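Local coordinates for RNA pseudouridylate synthase domain-containing protein 1 (Homo sapiens, PDB 5VBB) that probably binds RNA and isomerises uridine to pseudouridine, at residues A[145-151]-A[163-169]; A[126-130]-A[191-195]. The contacts are given in a common frame with arbitrary orientation. Numbering follows the deposited sequence.

Interaction 1. Residues A[145-151]-A[163-169]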
loop_
_atom_site.group_PDB
_atom_site.type_symbol
_atom_site.label_atom_id
_atom_site.label_comp_id
_atom_site.label_asym_id
_atom_site.label_seq_id
_atom_site.Cartn_x
_atom_site.Cartn_y
_atom_site.Cartn_z
ATOM N N LEU A 145 1.952 0.477 -14.074
ATOM C CA LEU A 145 1.807 1.927 -14.025
ATOM C C LEU A 145 1.505 2.374 -12.608
ATOM O O LEU A 145 0.466 1.998 -12.045
ATOM C CB LEU A 145 0.708 2.404 -14.949
ATOM C CG LEU A 145 0.522 3.951 -15.041
ATOM C CD1 LEU A 145 1.771 4.643 -15.423
ATOM C CD2 LEU A 145 -0.447 4.272 -16.053
ATOM N N THR A 146 2.386 3.210 -12.061
ATOM C CA THR A 146 2.253 3.813 -10.741
ATOM C C THR A 146 2.374 5.312 -10.871
ATOM O O THR A 146 3.375 5.825 -11.389
ATOM C CB THR A 146 3.319 3.341 -9.722
ATOM O OG1 THR A 146 3.252 1.946 -9.553
ATOM C CG2 THR A 146 3.118 3.973 -8.348
ATOM N N ASP A 147 1.358 6.002 -10.418
ATOM C CA ASP A 147 1.347 7.450 -10.352
ATOM C C ASP A 147 1.820 7.876 -8.959
ATOM O O ASP A 147 1.230 7.488 -7.959
ATOM C CB ASP A 147 -0.055 7.941 -10.637
ATOM C CG ASP A 147 -0.255 9.428 -10.624
ATOM O OD1 ASP A 147 0.681 10.156 -10.992
ATOM O OD2 ASP A 147 -1.389 9.863 -10.345
ATOM N N LEU A 148 2.871 8.660 -8.897
ATOM C CA LEU A 148 3.480 9.093 -7.625
ATOM C C LEU A 148 3.333 10.607 -7.516
ATOM O O LEU A 148 3.828 11.322 -8.386
ATOM C CB LEU A 148 4.972 8.708 -7.630
ATOM C CG LEU A 148 5.837 9.016 -6.399
ATOM C CD1 LEU A 148 7.021 8.094 -6.335
ATOM C CD2 LEU A 148 6.393 10.477 -6.391
ATOM N N VAL A 149 2.778 11.087 -6.412
ATOM C CA VAL A 149 2.631 12.514 -6.106
ATOM C C VAL A 149 3.429 12.797 -4.799
ATOM O O VAL A 149 3.160 12.196 -3.742
ATOM C CB VAL A 149 1.126 12.893 -5.960
ATOM C CG1 VAL A 149 0.955 14.365 -5.600
ATOM C CG2 VAL A 149 0.357 12.585 -7.246
ATOM N N VAL A 150 4.341 13.753 -4.856
ATOM C CA VAL A 150 5.149 14.102 -3.695
ATOM C C VAL A 150 4.332 15.016 -2.778
ATOM O O VAL A 150 3.873 16.054 -3.225
ATOM C CB VAL A 150 6.493 14.737 -4.092
ATOM C CG1 VAL A 150 7.318 15.061 -2.869
ATOM C CG2 VAL A 150 7.292 13.825 -5.014
ATOM N N LEU A 151 4.155 14.623 -1.500
ATOM C CA LEU A 151 3.379 15.396 -0.540
ATOM C C LEU A 151 4.275 16.321 0.253
ATOM O O LEU A 151 3.961 17.501 0.429
ATOM C CB LEU A 151 2.637 14.467 0.405
ATOM C CG LEU A 151 1.674 13.512 -0.235
ATOM C CD1 LEU A 151 1.206 12.493 0.790
ATOM C CD2 LEU A 151 0.538 14.263 -0.959
ATOM N N LYS A 163 7.571 12.076 1.693
ATOM C CA LYS A 163 6.268 11.502 1.944
ATOM C C LYS A 163 5.485 11.597 0.626
ATOM O O LYS A 163 5.417 12.680 0.033
ATOM C CB LYS A 163 5.529 12.248 3.044
ATOM C CG LYS A 163 4.211 11.566 3.373
ATOM C CD LYS A 163 3.617 12.183 4.606
ATOM C CE LYS A 163 2.242 11.647 4.848
ATOM N NZ LYS A 163 1.594 12.300 6.017
ATOM N N VAL A 164 4.935 10.461 0.143
ATOM C CA VAL A 164 4.265 10.428 -1.146
ATOM C C VAL A 164 2.922 9.764 -1.093
ATOM O O VAL A 164 2.669 8.927 -0.225
ATOM C CB VAL A 164 5.132 9.720 -2.225
ATOM C CG1 VAL A 164 6.521 10.341 -2.328
ATOM C CG2 VAL A 164 5.245 8.217 -1.948
ATOM N N LEU A 165 2.099 10.068 -2.112
ATOM C CA LEU A 165 0.837 9.393 -2.384
ATOM C C LEU A 165 1.115 8.557 -3.646
ATOM O O LEU A 165 1.645 9.092 -4.634
ATOM C CB LEU A 165 -0.280 10.406 -2.640
ATOM C CG LEU A 165 -1.695 9.869 -2.973
ATOM C CD1 LEU A 165 -2.270 9.109 -1.825
ATOM C CD2 LEU A 165 -2.620 10.988 -3.273
ATOM N N LEU A 166 0.758 7.271 -3.629
ATOM C CA LEU A 166 0.962 6.365 -4.757
ATOM C C LEU A 166 -0.337 5.823 -5.224
ATOM O O LEU A 166 -1.082 5.273 -4.418
ATOM C CB LEU A 166 1.865 5.209 -4.364
ATOM C CG LEU A 166 3.271 5.617 -3.898
ATOM C CD1 LEU A 166 3.898 4.553 -3.089
ATOM C CD2 LEU A 166 4.139 6.018 -5.050
ATOM N N LYS A 167 -0.637 5.952 -6.515
ATOM C CA LYS A 167 -1.870 5.400 -7.072
ATOM C C LYS A 167 -1.482 4.411 -8.160
ATOM O O LYS A 167 -1.074 4.812 -9.254
ATOM C CB LYS A 167 -2.747 6.509 -7.618
ATOM C CG LYS A 167 -4.143 6.029 -8.020
ATOM C CD LYS A 167 -4.878 7.102 -8.754
ATOM C CE LYS A 167 -6.155 6.591 -9.337
ATOM N NZ LYS A 167 -6.853 7.653 -10.094
ATOM N N PRO A 168 -1.527 3.108 -7.872
ATOM C CA PRO A 168 -1.235 2.147 -8.935
ATOM C C PRO A 168 -2.444 1.979 -9.850
ATOM O O PRO A 168 -3.562 1.937 -9.357
ATOM C CB PRO A 168 -0.968 0.854 -8.188
ATOM C CG PRO A 168 -1.765 0.944 -6.906
ATOM C CD PRO A 168 -1.968 2.436 -6.633
ATOM N N LEU A 169 -2.219 1.876 -11.151
ATOM C CA LEU A 169 -3.286 1.575 -12.102
ATOM C C LEU A 169 -3.178 0.140 -12.561
ATOM O O LEU A 169 -3.951 -0.255 -13.404
ATOM C CB LEU A 169 -3.260 2.538 -13.286
ATOM C CG LEU A 169 -3.553 4.000 -12.896
ATOM C CD1 LEU A 169 -3.468 4.915 -14.089
ATOM C CD2 LEU A 169 -4.939 4.133 -12.263
#

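Interaction 2. Residues A[126-130]-A[191-195]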
loop_
_atom_site.group_PDB
_atom_site.type_symbol
_atom_site.label_atom_id
_atom_site.label_comp_id
_atom_site.label_asym_id
_atom_site.label_seq_id
_atom_site.Cartn_x
_atom_site.Cartn_y
_atom_site.Cartn_z
ATOM N N ARG A 126 14.224 -15.603 -4.656
ATOM C CA ARG A 126 14.017 -15.861 -3.249
ATOM C C ARG A 126 14.168 -14.572 -2.393
ATOM O O ARG A 126 13.338 -14.312 -1.523
ATOM C CB ARG A 126 15.005 -16.938 -2.793
ATOM C CG ARG A 126 15.037 -17.058 -1.325
ATOM C CD ARG A 126 15.385 -18.401 -0.833
ATOM N NE ARG A 126 15.046 -18.375 0.586
ATOM C CZ ARG A 126 15.837 -17.953 1.566
ATOM N NH1 ARG A 126 17.093 -17.598 1.313
ATOM N NH2 ARG A 126 15.389 -17.907 2.811
ATOM N N ALA A 127 15.223 -13.793 -2.634
ATOM C CA ALA A 127 15.478 -12.573 -1.859
ATOM C C ALA A 127 14.685 -11.381 -2.351
ATOM O O ALA A 127 14.284 -10.565 -1.534
ATOM C CB ALA A 127 16.955 -12.239 -1.888
ATOM N N HIS A 128 14.525 -11.232 -3.675
ATOM C CA HIS A 128 13.793 -10.115 -4.285
ATOM C C HIS A 128 12.943 -10.720 -5.403
ATOM O O HIS A 128 13.434 -10.943 -6.493
ATOM C CB HIS A 128 14.755 -9.018 -4.809
ATOM C CG HIS A 128 16.054 -8.924 -4.067
ATOM N ND1 HIS A 128 16.105 -8.500 -2.747
ATOM C CD2 HIS A 128 17.310 -9.213 -4.480
ATOM C CE1 HIS A 128 17.379 -8.566 -2.393
ATOM N NE2 HIS A 128 18.144 -8.973 -3.412
ATOM N N THR A 129 11.683 -11.030 -5.091
ATOM C CA THR A 129 10.738 -11.715 -5.964
ATOM C C THR A 129 10.597 -11.064 -7.341
ATOM O O THR A 129 10.730 -11.745 -8.361
ATOM C CB THR A 129 9.340 -11.781 -5.278
ATOM O OG1 THR A 129 9.487 -12.252 -3.928
ATOM C CG2 THR A 129 8.371 -12.706 -6.010
ATOM N N MET A 130 10.408 -9.751 -7.365
ATOM C CA MET A 130 10.103 -9.003 -8.571
ATOM C C MET A 130 11.252 -8.110 -9.036
ATOM O O MET A 130 12.132 -7.759 -8.254
ATOM C CB MET A 130 8.852 -8.149 -8.287
ATOM C CG MET A 130 7.674 -8.937 -7.685
ATOM S SD MET A 130 7.015 -10.322 -8.645
ATOM C CE MET A 130 6.218 -9.443 -9.984
ATOM N N LEU A 191 12.775 -4.216 3.685
ATOM C CA LEU A 191 13.819 -5.224 3.868
ATOM C C LEU A 191 14.133 -6.014 2.616
ATOM O O LEU A 191 15.177 -6.634 2.566
ATOM C CB LEU A 191 13.426 -6.189 4.992
ATOM C CG LEU A 191 13.221 -5.551 6.366
ATOM C CD1 LEU A 191 12.707 -6.568 7.359
ATOM C CD2 LEU A 191 14.495 -4.906 6.854
ATOM N N THR A 192 13.264 -5.998 1.618
ATOM C CA THR A 192 13.469 -6.740 0.367
ATOM C C THR A 192 14.009 -5.848 -0.745
ATOM O O THR A 192 15.014 -6.191 -1.372
ATOM C CB THR A 192 12.121 -7.357 -0.010
ATOM O OG1 THR A 192 11.727 -8.164 1.081
ATOM C CG2 THR A 192 12.151 -8.202 -1.275
ATOM N N TYR A 193 13.332 -4.727 -1.019
ATOM C CA TYR A 193 13.701 -3.864 -2.161
ATOM C C TYR A 193 14.517 -2.602 -1.794
ATOM O O TYR A 193 14.886 -1.845 -2.691
ATOM C CB TYR A 193 12.456 -3.452 -2.927
ATOM C CG TYR A 193 11.768 -4.652 -3.514
ATOM C CD1 TYR A 193 12.284 -5.294 -4.635
ATOM C CD2 TYR A 193 10.651 -5.199 -2.909
ATOM C CE1 TYR A 193 11.698 -6.447 -5.141
ATOM C CE2 TYR A 193 10.051 -6.353 -3.406
ATOM C CZ TYR A 193 10.554 -6.954 -4.551
ATOM O OH TYR A 193 10.025 -8.137 -5.019
ATOM N N GLY A 194 14.876 -2.441 -0.521
ATOM C CA GLY A 194 15.718 -1.331 -0.094
ATOM C C GLY A 194 17.151 -1.616 -0.462
ATOM O O GLY A 194 17.501 -2.756 -0.781
ATOM N N GLU A 195 17.993 -0.608 -0.388
ATOM C CA GLU A 195 19.422 -0.767 -0.682
ATOM C C GLU A 195 20.150 -1.225 0.560
ATOM O O GLU A 195 19.690 -0.964 1.664
ATOM C CB GLU A 195 20.029 0.566 -1.170
ATOM C CG GLU A 195 19.496 1.023 -2.520
ATOM C CD GLU A 195 19.992 0.206 -3.696
ATOM O OE1 GLU A 195 21.127 0.467 -4.156
ATOM O OE2 GLU A 195 19.256 -0.698 -4.154
#

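Interaction 1. Residues A[145-151]-A[163-169]
At the apolar centre of the hairpin formed by strands 146-156 and 159-168, in the large antiparallel sheet of the pseudouridine synthase fold, L148 CG lies 3.7 Å from L166 CD2, and L148 CD2 is 4.1 Å from V164 CG1; L166 packs on helix 175-182 and V164 on strand 96-104. On the other face V149 CB and L165 CB of a hydrogen-bonded pair are 4.4 Å apart, and L250 of helix 247-256 covers both. Between these layers runs the backbone network. V149 N gives a hydrogen bond to L165 O and L165 N returns one to V149 O, both 2.9 Å; D147 and K167 repeat the exchange, with D147 N to K167 O at 2.9 Å and K167 N to D147 O at 2.8 Å. L151 N to K163 O and L169 N to L145 O, each 2.8 Å, extend it to both ends. The polar side chains find partners outside the pair: on the L148/L166 face T146 OG1 bonds to H179 and Q175 of helix 175-182, while salt bridges link D147 to R111 of the adjoining strand and K163 to D228. The chemistry implies that main-chain bonds fix the register while apolar side chains join the sheet to helices on its two faces.

Interaction 2. Residues A[126-130]-A[191-195]
Two irregular segments far apart in sequence can be joined by very few polar atoms, as the approach of 126-130 to 191-195 illustrates. The touching part begins at A127, whose carbonyl O lies 3.2 Å from the methyl CG2 of T192. H128 comes next: its ND1 donates a weak hydrogen bond to T192 O, 2.9 Å long but bent to 126° at the hydrogen, while its CB rests 4.0 Å from CE1 of the Y193 ring. At T129 the chain passes close to the phenol, with T129 CB 3.7 Å from Y193 OH. T129 is also backbone hydrogen-bonded to N121 of strand 118-121. M130 makes the firmest link, its N donating to Y193 OH at 2.9 Å with a good angle of 161°; its CB also sits 4.3 Å from Y193 CZ, and its side chain continues onto V178 of helix 175-182. The phenol oxygen has a second partner in H174 ND1, and the tyrosine and histidine rings meet with their planes at about 65°. The Y193 side chain lies about 7 Å from that of D67, the active-site aspartate assigned by similarity, so the contact borders the probable catalytic region. Chemically, the buried Y193 hydroxyl, bonded to a main-chain NH and a histidine, provides the stronger link, with the weak H128 bond beside it, between a loop running into strand 130-132 and the 191-195 loop.

Interactions 1 and 2 show how a sheet core and peripheral loops can share one helix. Their centres are 20 Å apart and their nearest atoms about 12 Å, so they do not touch. In sequence, 126-130 comes first, then both strands of the 146-156/159-168 hairpin, and 191-195 last; interaction 1 therefore falls wholly between the two halves of interaction 2. Helix 175-182, which follows the hairpin, packs against both: L176 and C180 meet interaction 1, R177 and V178 interaction 2. Of the two, interaction 2 lies closer to the probable active site; the hairpin is farther off, with the side chain of L166 about 11 Å from that of D67.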